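Local coordinates for protein quinone oxidoreductase (Escherichia coli, PDB 1QOR) that reduces quinones to semiquinones with electrons taken from NADPH, working as a homodimer of the zinc-containing alcohol dehydrogenase family, at residues 133-138 and 234-239; 144-147 and 152-155. All coordinates share one frame; numbering follows the deposited sequence.

Contact 1: residues 133-138 and 234-239. With NDP (NADPH dihydro-nicotinamide-adenine-dinucleotide phosphate), chain D.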
# COMPACT_ATOMS: atom_id res chain seq x y z
N ARG A 133 -1.51 9.28 13.84
CA ARG A 133 -1.92 8.38 14.89
C ARG A 133 -2.60 7.11 14.38
O ARG A 133 -2.54 6.11 15.06
CB ARG A 133 -2.86 9.11 15.85
CG ARG A 133 -2.40 10.56 16.27
CD ARG A 133 -1.45 10.51 17.45
NE ARG A 133 -0.17 9.99 17.02
CZ ARG A 133 0.62 9.17 17.72
NH1 ARG A 133 0.28 8.76 18.95
NH2 ARG A 133 1.70 8.69 17.12
N LYS A 134 -3.21 7.12 13.20
CA LYS A 134 -3.92 5.92 12.74
C LYS A 134 -3.33 5.25 11.50
O LYS A 134 -3.15 4.05 11.48
CB LYS A 134 -5.38 6.25 12.43
CG LYS A 134 -6.16 6.98 13.51
CD LYS A 134 -6.18 6.19 14.79
CE LYS A 134 -7.39 6.61 15.65
NZ LYS A 134 -7.20 6.18 17.09
N THR A 135 -3.11 6.02 10.45
CA THR A 135 -2.57 5.45 9.21
C THR A 135 -1.23 4.76 9.47
O THR A 135 -0.91 3.69 8.91
CB THR A 135 -2.43 6.55 8.17
OG1 THR A 135 -3.71 7.15 7.95
CG2 THR A 135 -1.84 6.01 6.87
N TYR A 136 -0.45 5.38 10.33
CA TYR A 136 0.84 4.88 10.75
C TYR A 136 1.07 5.59 12.09
O TYR A 136 0.81 6.79 12.20
CB TYR A 136 1.90 5.27 9.73
CG TYR A 136 3.30 4.93 10.18
CD1 TYR A 136 4.03 5.82 10.97
CD2 TYR A 136 3.90 3.76 9.79
CE1 TYR A 136 5.31 5.54 11.36
CE2 TYR A 136 5.18 3.47 10.16
CZ TYR A 136 5.89 4.37 10.96
OH TYR A 136 7.16 4.05 11.33
N GLU A 137 1.48 4.87 13.12
CA GLU A 137 1.68 5.48 14.41
C GLU A 137 3.09 6.04 14.64
O GLU A 137 4.01 5.31 14.94
CB GLU A 137 1.34 4.49 15.49
CG GLU A 137 1.37 5.08 16.84
CD GLU A 137 0.94 4.08 17.89
OE1 GLU A 137 1.44 2.92 17.84
OE2 GLU A 137 0.11 4.44 18.75
N ILE A 138 3.24 7.34 14.51
CA ILE A 138 4.53 8.02 14.69
C ILE A 138 4.97 7.91 16.16
O ILE A 138 4.14 8.03 17.05
CB ILE A 138 4.39 9.51 14.25
CG1 ILE A 138 4.35 9.61 12.71
CG2 ILE A 138 5.48 10.37 14.80
CD1 ILE A 138 5.61 9.12 12.02
N LEU A 234 6.39 2.69 4.28
CA LEU A 234 5.04 3.05 3.89
C LEU A 234 4.95 4.40 3.24
O LEU A 234 5.33 5.39 3.85
CB LEU A 234 4.13 3.05 5.10
CG LEU A 234 2.68 3.53 4.86
CD1 LEU A 234 1.80 2.54 4.02
CD2 LEU A 234 2.06 3.74 6.24
N MET A 235 4.42 4.44 2.02
CA MET A 235 4.23 5.68 1.28
C MET A 235 2.76 6.08 1.43
O MET A 235 1.86 5.29 1.07
CB MET A 235 4.62 5.47 -0.20
CG MET A 235 4.13 6.55 -1.16
SD MET A 235 4.86 8.17 -0.86
CE MET A 235 4.57 9.10 -2.40
N VAL A 236 2.51 7.25 2.06
CA VAL A 236 1.15 7.76 2.24
C VAL A 236 0.87 8.87 1.23
O VAL A 236 1.37 10.00 1.36
CB VAL A 236 0.91 8.25 3.69
CG1 VAL A 236 -0.60 8.65 3.90
CG2 VAL A 236 1.30 7.14 4.69
N SER A 237 0.17 8.53 0.14
CA SER A 237 -0.18 9.51 -0.89
C SER A 237 -1.55 10.08 -0.49
O SER A 237 -2.57 9.38 -0.56
CB SER A 237 -0.27 8.81 -2.23
OG SER A 237 -0.48 9.76 -3.27
N PHE A 238 -1.61 11.34 -0.03
CA PHE A 238 -2.87 11.86 0.47
C PHE A 238 -3.29 13.19 -0.11
O PHE A 238 -4.14 13.86 0.45
CB PHE A 238 -2.86 11.89 2.02
CG PHE A 238 -2.04 13.02 2.63
CD1 PHE A 238 -0.67 12.89 2.80
CD2 PHE A 238 -2.67 14.19 3.08
CE1 PHE A 238 0.09 13.90 3.40
CE2 PHE A 238 -1.95 15.22 3.68
CZ PHE A 238 -0.56 15.08 3.85
N GLY A 239 -2.68 13.57 -1.23
CA GLY A 239 -3.02 14.82 -1.87
C GLY A 239 -2.67 14.75 -3.35
O GLY A 239 -2.00 13.81 -3.79
PA NDP D . -1.84 23.84 1.31
O1A NDP D . -2.20 25.05 2.09
O2A NDP D . -0.84 22.90 1.89
O5B NDP D . -1.46 24.20 -0.15
C5B NDP D . -0.86 23.30 -1.04
C4B NDP D . 0.63 23.48 -0.96
O4B NDP D . 1.10 22.35 -1.68
C3B NDP D . 1.23 24.70 -1.68
O3B NDP D . 1.20 25.85 -0.80
C2B NDP D . 2.58 24.16 -2.16
O2B NDP D . 3.55 24.47 -1.16
C1B NDP D . 2.34 22.60 -2.31
N9A NDP D . 2.47 22.35 -3.76
C8A NDP D . 3.41 21.65 -4.39
N7A NDP D . 3.21 21.69 -5.71
C5A NDP D . 2.13 22.44 -5.86
C6A NDP D . 1.56 22.79 -7.07
N6A NDP D . 2.05 22.39 -8.24
N1A NDP D . 0.48 23.57 -7.00
C2A NDP D . -0.04 24.00 -5.82
N3A NDP D . 0.52 23.66 -4.65
C4A NDP D . 1.63 22.87 -4.66
O3 NDP D . -3.22 23.05 1.24
PN NDP D . -4.13 22.27 2.26
O1N NDP D . -3.58 22.31 3.66
O2N NDP D . -5.57 22.68 2.02
O5D NDP D . -3.94 20.75 1.64
C5D NDP D . -2.70 20.09 1.49
C4D NDP D . -2.86 18.82 0.71
O4D NDP D . -3.55 17.83 1.50
C3D NDP D . -3.66 18.99 -0.57
O3D NDP D . -3.07 18.23 -1.63
C2D NDP D . -5.04 18.42 -0.15
O2D NDP D . -5.78 17.99 -1.26
C1D NDP D . -4.67 17.25 0.72
N1N NDP D . -5.57 16.81 1.82
C2N NDP D . -5.86 15.47 1.95
C3N NDP D . -6.69 15.08 2.99
C7N NDP D . -7.01 13.61 3.21
O7N NDP D . -7.71 13.25 4.15
N7N NDP D . -6.49 12.79 2.32
C4N NDP D . -7.21 15.99 3.89
C5N NDP D . -6.90 17.35 3.74
C6N NDP D . -6.08 17.74 2.70
P2B NDP D . 5.15 24.69 -1.56
O1X NDP D . 5.85 24.71 -0.26
O2X NDP D . 5.51 23.52 -2.39
O3X NDP D . 5.14 25.96 -2.31

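Contact 2: residues 144-147 and 152-155. With NDP (NADPH dihydro-nicotinamide-adenine-dinucleotide phosphate), chain D.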
# COMPACT_ATOMS: atom_id res chain seq x y z
N PHE A 144 10.81 11.24 9.93
CA PHE A 144 9.95 10.85 8.83
C PHE A 144 9.82 12.08 7.96
O PHE A 144 10.08 13.20 8.44
CB PHE A 144 8.58 10.38 9.33
CG PHE A 144 7.81 11.44 10.06
CD1 PHE A 144 8.06 11.72 11.42
CD2 PHE A 144 6.79 12.17 9.40
CE1 PHE A 144 7.31 12.69 12.11
CE2 PHE A 144 6.05 13.15 10.10
CZ PHE A 144 6.31 13.40 11.46
N LEU A 145 9.42 11.88 6.71
CA LEU A 145 9.28 12.97 5.77
C LEU A 145 7.80 13.44 5.60
O LEU A 145 6.86 12.60 5.58
CB LEU A 145 9.90 12.56 4.43
CG LEU A 145 9.90 13.55 3.27
CD1 LEU A 145 10.81 14.69 3.58
CD2 LEU A 145 10.34 12.82 1.98
N PHE A 146 7.60 14.76 5.45
CA PHE A 146 6.26 15.30 5.32
C PHE A 146 6.36 16.45 4.35
O PHE A 146 7.01 17.44 4.64
CB PHE A 146 5.74 15.76 6.68
CG PHE A 146 4.24 15.89 6.78
CD1 PHE A 146 3.56 16.93 6.13
CD2 PHE A 146 3.49 14.97 7.52
CE1 PHE A 146 2.14 17.05 6.22
CE2 PHE A 146 2.09 15.07 7.61
CZ PHE A 146 1.42 16.12 6.96
N HIS A 147 5.73 16.30 3.18
CA HIS A 147 5.77 17.30 2.13
C HIS A 147 4.92 18.51 2.32
O HIS A 147 3.93 18.46 3.02
CB HIS A 147 5.41 16.65 0.80
CG HIS A 147 6.47 15.72 0.29
ND1 HIS A 147 7.47 16.13 -0.57
CD2 HIS A 147 6.67 14.40 0.48
CE1 HIS A 147 8.22 15.10 -0.90
NE2 HIS A 147 7.76 14.03 -0.28
N GLY A 152 -1.45 24.55 4.92
CA GLY A 152 -2.51 24.43 5.92
C GLY A 152 -2.34 23.21 6.77
O GLY A 152 -2.24 23.28 8.00
N VAL A 153 -2.31 22.05 6.11
CA VAL A 153 -2.12 20.82 6.82
C VAL A 153 -0.67 20.79 7.36
O VAL A 153 -0.45 20.40 8.51
CB VAL A 153 -2.36 19.58 5.89
CG1 VAL A 153 -1.91 18.31 6.57
CG2 VAL A 153 -3.83 19.44 5.53
N GLY A 154 0.29 21.22 6.53
CA GLY A 154 1.71 21.18 6.91
C GLY A 154 2.06 21.79 8.26
O GLY A 154 2.58 21.10 9.15
N LEU A 155 1.70 23.06 8.44
CA LEU A 155 1.98 23.77 9.68
C LEU A 155 1.36 23.10 10.91
O LEU A 155 1.96 23.12 12.01
CB LEU A 155 1.58 25.24 9.54
CG LEU A 155 2.67 26.34 9.54
CD1 LEU A 155 4.09 25.88 9.08
CD2 LEU A 155 2.16 27.53 8.76
PA NDP D . -1.84 23.84 1.31
O1A NDP D . -2.20 25.05 2.09
O2A NDP D . -0.84 22.90 1.89
O5B NDP D . -1.46 24.20 -0.15
C5B NDP D . -0.86 23.30 -1.04
C4B NDP D . 0.63 23.48 -0.96
O4B NDP D . 1.10 22.35 -1.68
C3B NDP D . 1.23 24.70 -1.68
O3B NDP D . 1.20 25.85 -0.80
C2B NDP D . 2.58 24.16 -2.16
O2B NDP D . 3.55 24.47 -1.16
C1B NDP D . 2.34 22.60 -2.31
N9A NDP D . 2.47 22.35 -3.76
C8A NDP D . 3.41 21.65 -4.39
N7A NDP D . 3.21 21.69 -5.71
C5A NDP D . 2.13 22.44 -5.86
C6A NDP D . 1.56 22.79 -7.07
N6A NDP D . 2.05 22.39 -8.24
N1A NDP D . 0.48 23.57 -7.00
C2A NDP D . -0.04 24.00 -5.82
N3A NDP D . 0.52 23.66 -4.65
C4A NDP D . 1.63 22.87 -4.66
O3 NDP D . -3.22 23.05 1.24
PN NDP D . -4.13 22.27 2.26
O1N NDP D . -3.58 22.31 3.66
O2N NDP D . -5.57 22.68 2.02
O5D NDP D . -3.94 20.75 1.64
C5D NDP D . -2.70 20.09 1.49
C4D NDP D . -2.86 18.82 0.71
O4D NDP D . -3.55 17.83 1.50
C3D NDP D . -3.66 18.99 -0.57
O3D NDP D . -3.07 18.23 -1.63
C2D NDP D . -5.04 18.42 -0.15
O2D NDP D . -5.78 17.99 -1.26
C1D NDP D . -4.67 17.25 0.72
N1N NDP D . -5.57 16.81 1.82
C2N NDP D . -5.86 15.47 1.95
C3N NDP D . -6.69 15.08 2.99
C7N NDP D . -7.01 13.61 3.21
O7N NDP D . -7.71 13.25 4.15
N7N NDP D . -6.49 12.79 2.32
C4N NDP D . -7.21 15.99 3.89
C5N NDP D . -6.90 17.35 3.74
C6N NDP D . -6.08 17.74 2.70
P2B NDP D . 5.15 24.69 -1.56
O1X NDP D . 5.85 24.71 -0.26
O2X NDP D . 5.51 23.52 -2.39
O3X NDP D . 5.14 25.96 -2.31

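Contact 1: residues 133-138 and 234-239
L234 puts its CD2 methyl against Y136, 3.8 Å from CB of that tyrosine, and the same methyl lies 4.0 Å from the T135 carbonyl O. The leucine and tyrosine side chains run alongside each other, pointing opposite ways, and the methyl meets the Y136 ring obliquely, near CD2. Further along strand 233-237, T135 and V236 meet tip to tip, the threonine CG2 standing 4.0 Å from the valine CG2. T135 holds CG2 anti to its backbone N, which turns the methyl to the strand and sets OG1 anti to the carbonyl carbon instead. These contacts, mainly apolar and mostly among buried residues, form the close part, yet it is small: 147 Å² over both sides, with CA atoms of T135 and V236 still 8.2 Å apart. T135 O is also hydrogen-bonded to Y260 OH of the second subunit, a tyrosine that packs on L234 as well. The other side is looser: Y136 is partly exposed and carries its hydroxyl to E142, a hydrogen bond beyond the two segments. Just past the strand, NADPH N7N may donate to F238 O (3.2 Å), a doubtful bond because that oxygen is placed too near the nicotinamide. A cofactor lying where strands of a parallel sheet end is characteristic of the Rossmann fold; here the end of helix 115-135 packs against one such strand.

Contact 2: residues 144-147 and 152-155
V153 N makes the shortest polar bond here, donating to O1N of the nicotinamide-side phosphate of NADPH at 2.8 Å, with an N-H...O angle of 146°. One residue earlier, G152 N reaches the adenosine-side phosphate oxygen O1A at 3.0 Å and does so almost straight, at 173°. Two successive backbone amides thus hold one phosphate each. G152, lacking a side chain, lies close against the diphosphate. This is the glycine-rich turn of a Rossmann beta-alpha-beta unit, in which strand 143-146 leads into helix 152-164 and on to strand 167-172, and amides near the N-terminal end of the helix probably also favour the phosphate charge through the helix dipole. V153 divides its two methyls: CG2 lies 3.4 Å from O1N, while CG1 sits near the plane of the F146 ring, at its edge, 4.0 Å from CZ. CG1 is anti to the backbone N, which sends one branch to the strand and the other to the cofactor. The F146 and V153 side chains cross at about a right angle. Beyond the valine, F146 CE1 approaches G154 CA to 4.2 Å, obliquely to the ring. Outside the two segments, the phenylalanine ring also meets that of Y214 on strand 210-215, and its side chain touches A157, further along the helix.

In the fold
From the N terminus, the chain runs through helix 115-135, whose end supplies the first side of contact 1, and then enters strand 143-146. Contact 2 closes a short loop at once, with four residues between its segments, and joins that strand to helix 152-164. Contact 1 closes only after 95 intervening residues, when strand 233-237 returns, so contact 2 is nested inside its loop. Both reach the same six-stranded parallel sheet, and their centres are 11 Å apart. They touch directly: I138 CD1 lies 3.6 Å from F144 CD1, and F238 CZ lies 3.8 Å from F146 CZ. Both also touch NADPH.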